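Local coordinates for protein neurotoxin (Clostridium botulinum, PDB 3N7L) that is the receptor-binding domain of a mosaic D/C botulinum neurotoxin and probably attaches the toxin to gangliosides on the nerve-cell surface, at residues 372-384 and 395-409. Numbering follows the deposited sequence.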
loop_
_atom_site.group_PDB
_atom_site.type_symbol
_atom_site.label_atom_id
_atom_site.label_comp_id
_atom_site.label_asym_id
_atom_site.label_seq_id
_atom_site.Cartn_x
_atom_site.Cartn_y
_atom_site.Cartn_z
ATOM N N ASN A 372 -19.770 -12.799 -16.416
ATOM C CA ASN A 372 -19.176 -13.648 -17.441
ATOM C C ASN A 372 -18.080 -12.860 -18.141
ATOM O O ASN A 372 -18.316 -11.764 -18.647
ATOM C CB ASN A 372 -20.242 -14.092 -18.444
ATOM C CG ASN A 372 -21.334 -14.920 -17.794
ATOM O OD1 ASN A 372 -21.063 -15.967 -17.202
ATOM N ND2 ASN A 372 -22.574 -14.450 -17.890
ATOM N N ARG A 373 -16.879 -13.431 -18.168
ATOM C CA ARG A 373 -15.724 -12.772 -18.763
ATOM C C ARG A 373 -15.544 -13.021 -20.251
ATOM O O ARG A 373 -15.713 -14.144 -20.730
ATOM C CB ARG A 373 -14.462 -13.201 -18.016
ATOM C CG ARG A 373 -14.574 -13.021 -16.513
ATOM C CD ARG A 373 -13.325 -13.489 -15.793
ATOM N NE ARG A 373 -13.449 -13.313 -14.348
ATOM C CZ ARG A 373 -12.469 -13.553 -13.482
ATOM N NH1 ARG A 373 -12.668 -13.365 -12.184
ATOM N NH2 ARG A 373 -11.289 -13.982 -13.912
ATOM N N LEU A 374 -15.183 -11.964 -20.974
ATOM C CA LEU A 374 -14.958 -12.038 -22.416
ATOM C C LEU A 374 -13.513 -11.726 -22.781
ATOM O O LEU A 374 -13.064 -12.041 -23.878
ATOM C CB LEU A 374 -15.861 -11.046 -23.152
ATOM C CG LEU A 374 -17.372 -11.233 -23.035
ATOM C CD1 LEU A 374 -18.073 -10.179 -23.878
ATOM C CD2 LEU A 374 -17.749 -12.632 -23.500
ATOM N N GLY A 375 -12.789 -11.084 -21.871
ATOM C CA GLY A 375 -11.409 -10.740 -22.161
ATOM C C GLY A 375 -10.729 -10.048 -20.999
ATOM O O GLY A 375 -11.337 -9.857 -19.949
ATOM N N ILE A 376 -9.470 -9.668 -21.183
ATOM C CA ILE A 376 -8.731 -9.002 -20.121
ATOM C C ILE A 376 -8.164 -7.672 -20.618
ATOM O O ILE A 376 -7.864 -7.519 -21.801
ATOM C CB ILE A 376 -7.601 -9.927 -19.583
ATOM C CG1 ILE A 376 -6.977 -9.319 -18.327
ATOM C CG2 ILE A 376 -6.547 -10.169 -20.663
ATOM C CD1 ILE A 376 -5.970 -10.225 -17.657
ATOM N N LEU A 377 -8.044 -6.702 -19.715
ATOM C CA LEU A 377 -7.529 -5.385 -20.079
ATOM C C LEU A 377 -6.016 -5.321 -19.939
ATOM O O LEU A 377 -5.471 -5.603 -18.876
ATOM C CB LEU A 377 -8.158 -4.289 -19.200
ATOM C CG LEU A 377 -7.704 -2.850 -19.514
ATOM C CD1 LEU A 377 -8.146 -2.469 -20.924
ATOM C CD2 LEU A 377 -8.301 -1.879 -18.508
ATOM N N SER A 378 -5.343 -4.949 -21.019
ATOM C CA SER A 378 -3.900 -4.828 -20.995
ATOM C C SER A 378 -3.512 -3.471 -21.586
ATOM O O SER A 378 -4.336 -2.557 -21.663
ATOM C CB SER A 378 -3.256 -5.968 -21.787
ATOM O OG SER A 378 -1.859 -6.015 -21.561
ATOM N N ILE A 379 -2.265 -3.350 -22.020
ATOM C CA ILE A 379 -1.766 -2.099 -22.572
ATOM C C ILE A 379 -0.715 -2.425 -23.622
ATOM O O ILE A 379 -0.081 -3.473 -23.565
ATOM C CB ILE A 379 -1.144 -1.246 -21.436
ATOM C CG1 ILE A 379 -0.800 0.158 -21.923
ATOM C CG2 ILE A 379 0.110 -1.934 -20.904
ATOM C CD1 ILE A 379 -0.414 1.096 -20.771
ATOM N N GLY A 380 -0.533 -1.536 -24.589
ATOM C CA GLY A 380 0.463 -1.790 -25.616
ATOM C C GLY A 380 0.530 -0.670 -26.629
ATOM O O GLY A 380 -0.365 0.175 -26.702
ATOM N N SER A 381 1.595 -0.657 -27.419
ATOM C CA SER A 381 1.747 0.374 -28.423
ATOM C C SER A 381 1.346 -0.165 -29.790
ATOM O O SER A 381 1.814 -1.219 -30.215
ATOM C CB SER A 381 3.191 0.874 -28.447
ATOM O OG SER A 381 3.335 1.952 -29.358
ATOM N N TYR A 382 0.461 0.559 -30.466
ATOM C CA TYR A 382 0.005 0.163 -31.784
ATOM C C TYR A 382 0.023 1.346 -32.739
ATOM O O TYR A 382 -0.189 2.497 -32.338
ATOM C CB TYR A 382 -1.396 -0.435 -31.700
ATOM C CG TYR A 382 -1.445 -1.629 -30.787
ATOM C CD1 TYR A 382 -1.703 -1.480 -29.421
ATOM C CD2 TYR A 382 -1.167 -2.910 -31.272
ATOM C CE1 TYR A 382 -1.682 -2.567 -28.563
ATOM C CE2 TYR A 382 -1.139 -4.010 -30.417
ATOM C CZ TYR A 382 -1.397 -3.829 -29.064
ATOM O OH TYR A 382 -1.354 -4.907 -28.213
ATOM N N SER A 383 0.273 1.051 -34.009
ATOM C CA SER A 383 0.341 2.080 -35.031
ATOM C C SER A 383 -0.957 2.219 -35.813
ATOM O O SER A 383 -1.323 1.338 -36.590
ATOM C CB SER A 383 1.490 1.769 -35.998
ATOM O OG SER A 383 1.533 2.706 -37.063
ATOM N N PHE A 384 -1.664 3.318 -35.586
ATOM C CA PHE A 384 -2.894 3.579 -36.313
ATOM C C PHE A 384 -3.195 5.076 -36.308
ATOM O O PHE A 384 -2.297 5.884 -36.065
ATOM C CB PHE A 384 -4.073 2.748 -35.761
ATOM C CG PHE A 384 -4.442 3.032 -34.320
ATOM C CD1 PHE A 384 -5.704 3.529 -34.002
ATOM C CD2 PHE A 384 -3.555 2.751 -33.281
ATOM C CE1 PHE A 384 -6.079 3.741 -32.668
ATOM C CE2 PHE A 384 -3.919 2.959 -31.945
ATOM C CZ PHE A 384 -5.183 3.455 -31.635
ATOM N N GLU A 395 2.349 5.604 -33.716
ATOM C CA GLU A 395 2.401 4.666 -32.602
ATOM C C GLU A 395 1.735 5.322 -31.397
ATOM O O GLU A 395 2.054 6.454 -31.043
ATOM C CB GLU A 395 3.857 4.316 -32.259
ATOM C CG GLU A 395 4.531 3.356 -33.251
ATOM C CD GLU A 395 4.130 1.894 -33.041
ATOM O OE1 GLU A 395 4.296 1.087 -33.981
ATOM O OE2 GLU A 395 3.664 1.545 -31.933
ATOM N N TYR A 396 0.795 4.612 -30.787
ATOM C CA TYR A 396 0.096 5.099 -29.609
ATOM C C TYR A 396 0.126 4.015 -28.549
ATOM O O TYR A 396 -0.158 2.846 -28.840
ATOM C CB TYR A 396 -1.375 5.431 -29.926
ATOM C CG TYR A 396 -1.568 6.659 -30.791
ATOM C CD1 TYR A 396 -1.261 7.931 -30.306
ATOM C CD2 TYR A 396 -2.016 6.544 -32.103
ATOM C CE1 TYR A 396 -1.391 9.063 -31.117
ATOM C CE2 TYR A 396 -2.149 7.666 -32.920
ATOM C CZ TYR A 396 -1.832 8.920 -32.421
ATOM O OH TYR A 396 -1.944 10.031 -33.229
ATOM N N LEU A 397 0.481 4.400 -27.328
ATOM C CA LEU A 397 0.496 3.466 -26.212
ATOM C C LEU A 397 -0.944 3.570 -25.731
ATOM O O LEU A 397 -1.390 4.640 -25.300
ATOM C CB LEU A 397 1.465 3.935 -25.128
ATOM C CG LEU A 397 1.578 3.070 -23.870
ATOM C CD1 LEU A 397 1.976 1.635 -24.246
ATOM C CD2 LEU A 397 2.604 3.688 -22.930
ATOM N N ILE A 398 -1.675 2.463 -25.816
ATOM C CA ILE A 398 -3.081 2.481 -25.459
ATOM C C ILE A 398 -3.561 1.325 -24.601
ATOM O O ILE A 398 -2.929 0.270 -24.540
ATOM C CB ILE A 398 -3.958 2.424 -26.723
ATOM C CG1 ILE A 398 -3.692 1.100 -27.460
ATOM C CG2 ILE A 398 -3.655 3.606 -27.646
ATOM C CD1 ILE A 398 -4.779 0.702 -28.439
ATOM N N PRO A 399 -4.694 1.522 -23.915
ATOM C CA PRO A 399 -5.257 0.461 -23.085
ATOM C C PRO A 399 -5.918 -0.413 -24.160
ATOM O O PRO A 399 -6.549 0.112 -25.079
ATOM C CB PRO A 399 -6.261 1.206 -22.205
ATOM C CG PRO A 399 -6.711 2.320 -23.080
ATOM C CD PRO A 399 -5.456 2.777 -23.770
ATOM N N VAL A 400 -5.752 -1.726 -24.066
ATOM C CA VAL A 400 -6.289 -2.634 -25.069
ATOM C C VAL A 400 -6.826 -3.906 -24.422
ATOM O O VAL A 400 -6.302 -4.373 -23.416
ATOM C CB VAL A 400 -5.175 -3.009 -26.096
ATOM C CG1 VAL A 400 -4.055 -3.759 -25.390
ATOM C CG2 VAL A 400 -5.742 -3.837 -27.234
ATOM N N ILE A 401 -7.885 -4.459 -24.999
ATOM C CA ILE A 401 -8.475 -5.678 -24.469
ATOM C C ILE A 401 -8.144 -6.869 -25.374
ATOM O O ILE A 401 -8.261 -6.779 -26.589
ATOM C CB ILE A 401 -10.011 -5.546 -24.362
ATOM C CG1 ILE A 401 -10.369 -4.384 -23.429
ATOM C CG2 ILE A 401 -10.617 -6.840 -23.825
ATOM C CD1 ILE A 401 -11.843 -4.091 -23.356
ATOM N N LYS A 402 -7.697 -7.969 -24.773
ATOM C CA LYS A 402 -7.402 -9.189 -25.523
ATOM C C LYS A 402 -8.661 -10.019 -25.294
ATOM O O LYS A 402 -8.933 -10.455 -24.175
ATOM C CB LYS A 402 -6.173 -9.904 -24.953
ATOM C CG LYS A 402 -5.843 -11.221 -25.647
ATOM C CD LYS A 402 -5.498 -11.011 -27.119
ATOM C CE LYS A 402 -5.304 -12.340 -27.844
ATOM N NZ LYS A 402 -4.207 -13.140 -27.243
ATOM N N ILE A 403 -9.428 -10.234 -26.355
ATOM C CA ILE A 403 -10.696 -10.937 -26.247
ATOM C C ILE A 403 -10.785 -12.381 -25.749
ATOM O O ILE A 403 -10.778 -12.621 -24.545
ATOM C CB ILE A 403 -11.481 -10.791 -27.569
ATOM C CG1 ILE A 403 -11.744 -9.307 -27.813
ATOM C CG2 ILE A 403 -12.820 -11.520 -27.499
ATOM C CD1 ILE A 403 -12.428 -8.618 -26.644
ATOM N N GLU A 404 -10.864 -13.343 -26.652
ATOM C CA GLU A 404 -11.049 -14.729 -26.236
ATOM C C GLU A 404 -9.857 -15.493 -25.677
ATOM O O GLU A 404 -9.991 -16.232 -24.702
ATOM C CB GLU A 404 -11.639 -15.520 -27.399
ATOM C CG GLU A 404 -12.074 -16.915 -27.034
ATOM C CD GLU A 404 -12.518 -17.694 -28.246
ATOM O OE1 GLU A 404 -13.311 -17.142 -29.040
ATOM O OE2 GLU A 404 -12.077 -18.855 -28.404
ATOM N N HIS A 405 -8.696 -15.330 -26.291
ATOM C CA HIS A 405 -7.522 -16.056 -25.843
ATOM C C HIS A 405 -6.532 -15.165 -25.109
ATOM O O HIS A 405 -5.781 -14.416 -25.731
ATOM C CB HIS A 405 -6.856 -16.729 -27.046
ATOM C CG HIS A 405 -7.801 -17.554 -27.865
ATOM N ND1 HIS A 405 -8.620 -17.008 -28.832
ATOM C CD2 HIS A 405 -8.102 -18.873 -27.820
ATOM C CE1 HIS A 405 -9.384 -17.955 -29.345
ATOM N NE2 HIS A 405 -9.091 -19.096 -28.748
ATOM N N TYR A 406 -6.531 -15.261 -23.781
ATOM C CA TYR A 406 -5.640 -14.448 -22.959
ATOM C C TYR A 406 -5.068 -15.185 -21.746
ATOM O O TYR A 406 -4.769 -14.569 -20.724
ATOM C CB TYR A 406 -6.379 -13.185 -22.502
ATOM C CG TYR A 406 -7.648 -13.446 -21.716
ATOM C CD1 TYR A 406 -7.610 -13.658 -20.339
ATOM C CD2 TYR A 406 -8.889 -13.481 -22.352
ATOM C CE1 TYR A 406 -8.776 -13.897 -19.611
ATOM C CE2 TYR A 406 -10.062 -13.721 -21.634
ATOM C CZ TYR A 406 -9.996 -13.927 -20.264
ATOM O OH TYR A 406 -11.147 -14.158 -19.550
ATOM N N ALA A 407 -4.905 -16.498 -21.861
ATOM C CA ALA A 407 -4.366 -17.285 -20.758
ATOM C C ALA A 407 -2.956 -16.817 -20.389
ATOM O O ALA A 407 -2.617 -16.718 -19.211
ATOM C CB ALA A 407 -4.354 -18.769 -21.127
ATOM N N SER A 408 -2.142 -16.516 -21.396
ATOM C CA SER A 408 -0.780 -16.055 -21.148
ATOM C C SER A 408 -0.740 -14.691 -20.469
ATOM O O SER A 408 0.141 -14.428 -19.652
ATOM C CB SER A 408 0.008 -15.993 -22.455
ATOM O OG SER A 408 0.148 -17.284 -23.021
ATOM N N LEU A 409 -1.690 -13.824 -20.808
ATOM C CA LEU A 409 -1.753 -12.484 -20.222
ATOM C C LEU A 409 -2.199 -12.528 -18.770
ATOM O O LEU A 409 -1.923 -11.616 -17.988
ATOM C CB LEU A 409 -2.724 -11.605 -21.014
ATOM C CG LEU A 409 -2.187 -10.937 -22.276
ATOM C CD1 LEU A 409 -3.316 -10.212 -22.973
ATOM C CD2 LEU A 409 -1.082 -9.958 -21.908
HETATM O O HOH W 1 -10.823 -15.327 -16.691
HETATM O O HOH W 2 -13.191 -15.286 -20.864
#
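An antiparallel beta hairpin in the C-terminal, trefoil-type half of the receptor-binding domain pairs strand 373-384 with strand 394-402. Four hydrogen-bonded pairs, from Ile-376/Lys-402 to Tyr-382/Tyr-396, join the backbones; in the Ser-378/Val-400 pair, Ser-378 N lies 2.6 Å from Val-400 O. Leu-377, Ile-379, Leu-397, Pro-399 and Ile-401 share one face, where Ile-379 CG1 meets Leu-397 CD1 at 3.9 Å and strand 265-270 packs on Pro-399. On the other face the Tyr-382 ring lies across Ile-398 and Val-400, its edge against Ile-398 CG1. Near the hairpin turn, Tyr-396 turns its edge to the face of Phe-384 in a T-shaped stack, planes at 76°, while its hydroxyl reaches Asp-389. Ser-381 OG donates to Glu-395 OE2 (2.6 Å); the Glu-395 chain bends at chi2 (-79°), bringing its carboxylate alongside Ser-381 and Ser-383. Beyond the strand, Tyr-406 lays its ring over Gly-375 and Ile-376, with Ile-376 CB 4.2 Å from the ring centroid in a CH-pi contact. Two waters link Tyr-406 OH to Arg-373 NH2 and Arg-373 O, and Arg-373 NH1 forms a salt bridge with Glu-300. Backbone bonds thus set the register, while water-bridged Tyr-406 ties the loop after Lys-402 to residues 373-376.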